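Local coordinates for Aac(6')-Ih protein (PDB 4E8O) that probably transfers an acetyl group from acetyl coenzyme A to the 6'-amino group of aminoglycoside antibiotics, a reaction that underlies bacterial resistance to them, at residues 39-44 / 101-106. Sequence-based numbering, arbitrary orientation.
Sequences RCLLWP and GIFVLP
Trp43 and Leu42, at the C-terminal end of helix 32-42, press onto Gly101 and Ile102 of strand 96-104, joining the first helix of the GNAT acetyltransferase fold to one face of its central sheet. At the inner end, around buried Gly101, the indole lies close against the main chain. Trp43 CZ2, on the benzene half of the ring, comes within 3.6 Å of Gly101 CA, meeting it obliquely. Glycine suits the position because it leaves the strand's surface bare and lets the ring come up to CA. Leu42 supports the same ring: its CD2 lies 3.6 Å above the indole plane, toward the rim. The other methyl, Leu42 CD1, reaches to 3.6 Å from Ile102 O, since a chi1 of -175° swings the branch away from the backbone N. The indole turns an edge to Arg39: Trp43 CE3 sits 4.0 Å above the guanidinium plane, over its centre, and salt bridges to Glu80 and Glu53 hold that group in place. Ile102 turns to the other face of the sheet and packs on Ala114 of helix 113-127.

Farther along the strand the contact faces solvent. Here exposed Leu41 lays CB over one face of the Phe103 ring, whose broad apolar surface suits a branched aliphatic partner. Leu105 adds a looser touch, its CD2 lying 4.2 Å from Leu41 CD1, while that same Leu41 methyl approaches Phe103 CZ to 3.5 Å.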
# COMPACT_ATOMS: atom_id res chain seq x y z
N ARG B 39 -13.01 -15.03 -11.36
CA ARG B 39 -11.82 -14.70 -10.59
C ARG B 39 -10.57 -15.36 -11.18
O ARG B 39 -9.49 -14.78 -11.13
CB ARG B 39 -11.99 -15.15 -9.13
CG ARG B 39 -11.17 -14.36 -8.13
CD ARG B 39 -11.54 -14.74 -6.70
NE ARG B 39 -11.09 -13.75 -5.73
CZ ARG B 39 -10.06 -13.92 -4.91
NH1 ARG B 39 -9.37 -15.05 -4.93
NH2 ARG B 39 -9.72 -12.95 -4.07
N CYS B 40 -10.73 -16.56 -11.73
CA CYS B 40 -9.59 -17.27 -12.30
C CYS B 40 -9.16 -16.69 -13.64
O CYS B 40 -8.03 -16.91 -14.08
CB CYS B 40 -9.89 -18.77 -12.43
SG CYS B 40 -10.92 -19.23 -13.85
N LEU B 41 -10.05 -15.95 -14.28
CA LEU B 41 -9.71 -15.24 -15.51
C LEU B 41 -8.90 -14.00 -15.17
O LEU B 41 -7.95 -13.65 -15.87
CB LEU B 41 -10.97 -14.84 -16.28
CG LEU B 41 -11.99 -15.93 -16.61
CD1 LEU B 41 -13.08 -15.34 -17.47
CD2 LEU B 41 -11.35 -17.10 -17.31
N LEU B 42 -9.30 -13.33 -14.09
CA LEU B 42 -8.61 -12.13 -13.63
C LEU B 42 -7.26 -12.51 -13.05
O LEU B 42 -6.22 -12.02 -13.50
CB LEU B 42 -9.46 -11.41 -12.57
CG LEU B 42 -8.96 -10.05 -12.06
CD1 LEU B 42 -8.73 -9.09 -13.21
CD2 LEU B 42 -9.95 -9.45 -11.07
N TRP B 43 -7.28 -13.39 -12.05
CA TRP B 43 -6.06 -13.85 -11.41
C TRP B 43 -5.95 -15.37 -11.51
O TRP B 43 -6.43 -16.09 -10.63
CB TRP B 43 -6.02 -13.43 -9.93
CG TRP B 43 -6.24 -11.96 -9.69
CD1 TRP B 43 -5.52 -10.92 -10.23
CD2 TRP B 43 -7.22 -11.36 -8.83
NE1 TRP B 43 -6.00 -9.72 -9.75
CE2 TRP B 43 -7.04 -9.96 -8.90
CE3 TRP B 43 -8.23 -11.88 -8.01
CZ2 TRP B 43 -7.85 -9.08 -8.17
CZ3 TRP B 43 -9.02 -11.00 -7.30
CH2 TRP B 43 -8.83 -9.61 -7.38
N PRO B 44 -5.32 -15.87 -12.59
CA PRO B 44 -5.10 -17.31 -12.72
C PRO B 44 -4.29 -17.87 -11.56
O PRO B 44 -3.15 -17.44 -11.34
CB PRO B 44 -4.29 -17.42 -14.02
CG PRO B 44 -4.70 -16.22 -14.81
CD PRO B 44 -4.91 -15.13 -13.80
N GLY B 101 -9.91 -5.57 -7.42
CA GLY B 101 -10.01 -6.21 -8.71
C GLY B 101 -11.35 -5.98 -9.37
O GLY B 101 -12.39 -5.95 -8.71
N ILE B 102 -11.32 -5.82 -10.69
CA ILE B 102 -12.54 -5.72 -11.46
C ILE B 102 -12.33 -6.49 -12.76
O ILE B 102 -11.25 -6.47 -13.34
CB ILE B 102 -12.92 -4.25 -11.73
CG1 ILE B 102 -14.26 -4.16 -12.46
CG2 ILE B 102 -11.79 -3.53 -12.48
CD1 ILE B 102 -14.73 -2.74 -12.70
N PHE B 103 -13.36 -7.21 -13.19
CA PHE B 103 -13.27 -7.94 -14.44
C PHE B 103 -14.63 -8.01 -15.10
O PHE B 103 -15.60 -8.45 -14.49
CB PHE B 103 -12.75 -9.36 -14.21
CG PHE B 103 -12.85 -10.23 -15.42
CD1 PHE B 103 -11.93 -10.13 -16.45
CD2 PHE B 103 -13.88 -11.15 -15.54
CE1 PHE B 103 -12.03 -10.93 -17.58
CE2 PHE B 103 -13.99 -11.95 -16.66
CZ PHE B 103 -13.06 -11.84 -17.68
N VAL B 104 -14.69 -7.59 -16.35
CA VAL B 104 -15.90 -7.70 -17.16
C VAL B 104 -15.55 -8.49 -18.41
O VAL B 104 -14.50 -8.26 -19.01
CB VAL B 104 -16.43 -6.31 -17.57
CG1 VAL B 104 -17.74 -6.45 -18.33
CG2 VAL B 104 -16.61 -5.42 -16.35
N LEU B 105 -16.41 -9.44 -18.78
CA LEU B 105 -16.24 -10.15 -20.05
C LEU B 105 -16.29 -9.15 -21.19
O LEU B 105 -17.12 -8.24 -21.18
CB LEU B 105 -17.33 -11.21 -20.22
CG LEU B 105 -17.21 -12.42 -19.29
CD1 LEU B 105 -18.40 -13.35 -19.43
CD2 LEU B 105 -15.93 -13.16 -19.60
N PRO B 106 -15.38 -9.31 -22.18
CA PRO B 106 -15.21 -8.34 -23.28
C PRO B 106 -16.51 -7.93 -23.95
O PRO B 106 -16.70 -6.74 -24.20
CB PRO B 106 -14.33 -9.11 -24.27
CG PRO B 106 -13.54 -10.03 -23.42
CD PRO B 106 -14.48 -10.46 -22.32